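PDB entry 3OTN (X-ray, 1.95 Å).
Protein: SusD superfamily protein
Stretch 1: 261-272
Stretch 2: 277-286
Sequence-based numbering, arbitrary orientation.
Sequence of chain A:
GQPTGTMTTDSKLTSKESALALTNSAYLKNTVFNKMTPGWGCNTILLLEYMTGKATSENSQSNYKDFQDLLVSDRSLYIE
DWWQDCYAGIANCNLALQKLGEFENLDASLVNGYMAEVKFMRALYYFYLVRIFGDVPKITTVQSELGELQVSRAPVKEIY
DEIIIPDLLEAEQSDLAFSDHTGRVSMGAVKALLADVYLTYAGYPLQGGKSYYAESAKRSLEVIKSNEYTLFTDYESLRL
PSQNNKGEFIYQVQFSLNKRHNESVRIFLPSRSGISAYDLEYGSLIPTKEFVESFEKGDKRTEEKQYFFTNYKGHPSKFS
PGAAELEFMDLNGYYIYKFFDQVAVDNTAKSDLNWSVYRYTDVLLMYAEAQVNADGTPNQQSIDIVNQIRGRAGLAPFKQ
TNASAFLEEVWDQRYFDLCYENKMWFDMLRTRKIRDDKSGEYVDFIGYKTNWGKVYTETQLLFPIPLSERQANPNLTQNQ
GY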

# COMPACT_ATOMS: atom_id res chain seq x y z
N HIS A 261 17.88 -2.47 -4.24
CA HIS A 261 17.95 -2.64 -2.80
C HIS A 261 16.81 -1.83 -2.18
O HIS A 261 16.42 -0.78 -2.71
CB HIS A 261 19.32 -2.23 -2.24
CG HIS A 261 20.47 -2.93 -2.89
ND1 HIS A 261 21.73 -2.38 -3.00
CD2 HIS A 261 20.53 -4.12 -3.55
CE1 HIS A 261 22.51 -3.21 -3.67
NE2 HIS A 261 21.81 -4.27 -4.02
N ASN A 262 16.27 -2.32 -1.06
CA ASN A 262 15.17 -1.65 -0.36
C ASN A 262 15.73 -0.56 0.55
O ASN A 262 16.10 -0.81 1.70
CB ASN A 262 14.35 -2.65 0.45
CG ASN A 262 13.17 -2.03 1.11
OD1 ASN A 262 13.06 -0.82 1.19
ND2 ASN A 262 12.30 -2.87 1.67
N GLU A 263 15.79 0.66 0.03
CA GLU A 263 16.30 1.80 0.79
C GLU A 263 15.32 2.28 1.83
O GLU A 263 15.72 2.94 2.75
CB GLU A 263 16.75 2.94 -0.15
CG GLU A 263 18.06 2.63 -0.94
CD GLU A 263 19.29 2.38 -0.03
OE1 GLU A 263 19.80 3.36 0.53
OE2 GLU A 263 19.79 1.22 0.09
N SER A 264 14.04 1.98 1.68
CA SER A 264 13.02 2.40 2.65
C SER A 264 13.25 1.86 4.05
O SER A 264 12.71 2.43 5.02
CB SER A 264 11.61 2.06 2.17
OG SER A 264 11.29 0.67 2.23
N VAL A 265 14.03 0.78 4.18
CA VAL A 265 14.41 0.27 5.51
C VAL A 265 14.97 1.41 6.40
O VAL A 265 14.64 1.50 7.58
CB VAL A 265 15.38 -0.94 5.37
CG1 VAL A 265 16.03 -1.32 6.72
CG2 VAL A 265 14.65 -2.14 4.74
N ARG A 266 15.72 2.32 5.79
CA ARG A 266 16.38 3.45 6.50
C ARG A 266 15.42 4.56 6.96
O ARG A 266 15.76 5.35 7.85
CB ARG A 266 17.39 4.13 5.55
CG ARG A 266 18.51 3.28 5.06
CD ARG A 266 19.18 3.89 3.82
NE ARG A 266 20.07 4.96 4.21
CZ ARG A 266 20.95 5.57 3.41
NH1 ARG A 266 21.09 5.24 2.14
NH2 ARG A 266 21.71 6.55 3.92
N ILE A 267 14.27 4.63 6.31
CA ILE A 267 13.19 5.61 6.60
C ILE A 267 12.69 5.53 8.04
O ILE A 267 12.40 6.56 8.66
CB ILE A 267 11.98 5.38 5.60
CG1 ILE A 267 12.37 5.82 4.17
CG2 ILE A 267 10.69 6.08 5.99
CD1 ILE A 267 12.56 7.24 4.03
N PHE A 268 12.61 4.31 8.56
CA PHE A 268 12.06 4.03 9.89
C PHE A 268 13.06 4.13 11.03
O PHE A 268 12.66 4.17 12.20
CB PHE A 268 11.44 2.64 9.91
CG PHE A 268 10.45 2.40 8.81
CD1 PHE A 268 9.13 2.80 8.94
CD2 PHE A 268 10.84 1.81 7.62
CE1 PHE A 268 8.21 2.60 7.91
CE2 PHE A 268 9.93 1.61 6.60
CZ PHE A 268 8.61 2.00 6.74
N LEU A 269 14.34 4.21 10.70
CA LEU A 269 15.40 4.11 11.70
C LEU A 269 15.58 5.49 12.30
O LEU A 269 15.43 6.46 11.57
CB LEU A 269 16.71 3.64 11.06
CG LEU A 269 16.74 2.29 10.34
CD1 LEU A 269 18.13 1.98 9.70
CD2 LEU A 269 16.29 1.21 11.28
N PRO A 270 15.85 5.60 13.62
CA PRO A 270 15.99 6.92 14.29
C PRO A 270 17.05 7.79 13.67
O PRO A 270 18.17 7.33 13.47
CB PRO A 270 16.36 6.56 15.76
CG PRO A 270 16.67 5.12 15.76
CD PRO A 270 15.95 4.50 14.59
N SER A 271 16.69 9.03 13.37
CA SER A 271 17.56 9.92 12.59
C SER A 271 18.93 10.13 13.21
O SER A 271 19.04 10.37 14.42
CB SER A 271 16.93 11.30 12.39
OG SER A 271 17.66 12.02 11.38
N ARG A 272 19.96 10.05 12.37
CA ARG A 272 21.35 10.32 12.76
C ARG A 272 21.70 9.66 14.12
O ARG A 272 22.38 10.25 14.92
CB ARG A 272 21.62 11.85 12.74
CG ARG A 272 21.50 12.55 11.33
CD ARG A 272 22.12 13.97 11.31
N ALA A 277 24.42 0.13 9.81
CA ALA A 277 25.57 0.07 8.87
C ALA A 277 25.42 1.09 7.75
O ALA A 277 26.36 1.34 7.03
CB ALA A 277 25.69 -1.35 8.24
N TYR A 278 24.22 1.65 7.60
CA TYR A 278 24.00 2.69 6.59
C TYR A 278 24.82 3.94 6.91
O TYR A 278 25.11 4.21 8.08
CB TYR A 278 22.53 3.06 6.53
CG TYR A 278 21.64 1.95 6.04
CD1 TYR A 278 21.53 1.67 4.68
CD2 TYR A 278 20.88 1.18 6.93
CE1 TYR A 278 20.72 0.62 4.21
CE2 TYR A 278 20.05 0.14 6.48
CZ TYR A 278 19.98 -0.14 5.11
OH TYR A 278 19.13 -1.16 4.66
N ASP A 279 25.19 4.71 5.89
CA ASP A 279 25.93 5.95 6.18
C ASP A 279 25.11 6.97 6.99
O ASP A 279 25.68 7.74 7.76
CB ASP A 279 26.60 6.57 4.94
CG ASP A 279 25.64 6.88 3.84
OD1 ASP A 279 24.43 6.65 3.99
OD2 ASP A 279 26.11 7.38 2.80
N LEU A 280 23.78 6.93 6.84
CA LEU A 280 22.86 7.77 7.62
C LEU A 280 21.47 7.14 7.74
O LEU A 280 20.95 6.57 6.78
CB LEU A 280 22.70 9.16 6.99
CG LEU A 280 23.83 10.19 7.29
CD1 LEU A 280 23.52 11.56 6.69
CD2 LEU A 280 24.14 10.35 8.81
N GLU A 281 20.89 7.25 8.93
CA GLU A 281 19.52 6.86 9.16
C GLU A 281 18.67 8.11 8.99
O GLU A 281 19.06 9.18 9.42
CB GLU A 281 19.36 6.33 10.58
CG GLU A 281 20.24 5.14 10.89
CD GLU A 281 21.61 5.47 11.49
OE1 GLU A 281 21.83 6.60 12.00
OE2 GLU A 281 22.45 4.56 11.51
N TYR A 282 17.51 7.96 8.36
CA TYR A 282 16.70 9.08 7.93
C TYR A 282 15.73 9.56 8.98
O TYR A 282 15.56 10.76 9.13
CB TYR A 282 15.89 8.72 6.69
CG TYR A 282 16.70 8.39 5.46
CD1 TYR A 282 17.77 9.20 5.07
CD2 TYR A 282 16.36 7.33 4.64
CE1 TYR A 282 18.49 8.92 3.92
CE2 TYR A 282 17.08 7.05 3.46
CZ TYR A 282 18.14 7.86 3.12
OH TYR A 282 18.87 7.60 1.98
N GLY A 283 15.03 8.63 9.64
CA GLY A 283 14.03 9.03 10.61
C GLY A 283 12.85 9.78 10.01
O GLY A 283 12.29 10.64 10.69
N SER A 284 12.46 9.44 8.78
CA SER A 284 11.38 10.14 8.02
C SER A 284 9.95 9.68 8.35
O SER A 284 8.98 10.35 7.94
CB SER A 284 11.52 9.90 6.51
OG SER A 284 12.76 10.25 6.02
N LEU A 285 9.82 8.51 8.96
CA LEU A 285 8.51 7.98 9.35
C LEU A 285 8.60 7.40 10.76
O LEU A 285 9.25 6.38 11.02
CB LEU A 285 7.99 6.95 8.35
CG LEU A 285 6.48 6.67 8.39
CD1 LEU A 285 5.64 7.92 8.04
CD2 LEU A 285 6.16 5.54 7.40
N ILE A 286 7.99 8.13 11.68
CA ILE A 286 8.08 7.88 13.10
C ILE A 286 6.64 7.71 13.58
O ILE A 286 5.82 8.57 13.27
CB ILE A 286 8.71 9.12 13.77
CG1 ILE A 286 10.05 9.49 13.11
CG2 ILE A 286 8.90 8.90 15.31
CD1 ILE A 286 11.10 8.38 13.15
O HOH W 1 18.85 -1.11 1.83
O HOH W 2 18.49 5.82 -0.02
O HOH W 3 10.13 4.74 12.94

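Neither stretch forms a regular strand pairing here; side-chain packing, a salt bridge and scattered hydrogen bonds, several of them to backbone carbonyls, join the two. Together they bury 946 Å².

Tyr278 opens the contact, its CA-to-CB bond pointing toward stretch 1. Its ring is a platform for the aliphatic part of Arg266: CG of Arg266 sits 3.3 Å from the centroid of the Tyr278 ring, almost on the ring normal. Val265 and Leu269 add apolar contacts, while the hydroxyl remains polar, Tyr278 OH donating to a water that in turn donates to Asn262 O and Glu263 OE2.

With its shaft so placed, Arg266 spends its charged end on the next residues. Arg266 NH2 forms a salt bridge with Asp279 OD1 at 2.7 Å, and Arg266 NE and NH2 both donate to Leu280 O, at 3.2 and 3.0 Å. Within stretch 1, Arg266 NH1 pairs with Glu263 OE1 at 2.8 Å, so every guanidinium nitrogen has an acceptor.

Glu281 packs its CB against Leu269 CB at 3.8 Å, and its carbonyl oxygen, Glu281 O, accepts from Arg272 N at 3.2 Å. Tyr282 N donates to Arg266 O at 3.2 Å. The Tyr282 hydroxyl lies over one face of the Arg266 guanidinium, without hydrogen bonding to it, and shares a water with Glu263 OE1.

Gly283 fits where a side chain could not: its phi is positive, and an ideal CB would clash with Ser271 CB at 2.7 Å. Beyond it, Ile267 O receives two backbone donors, Ser284 N weakly at 2.9 Å and Leu285 N at 3.2 Å. Leu285 then closes the apolar end, its CB 3.7 Å from Ile267 CG2 and its CD2 3.6 Å from Phe268 CE1. A final water donates to both Phe268 O and Leu285 O.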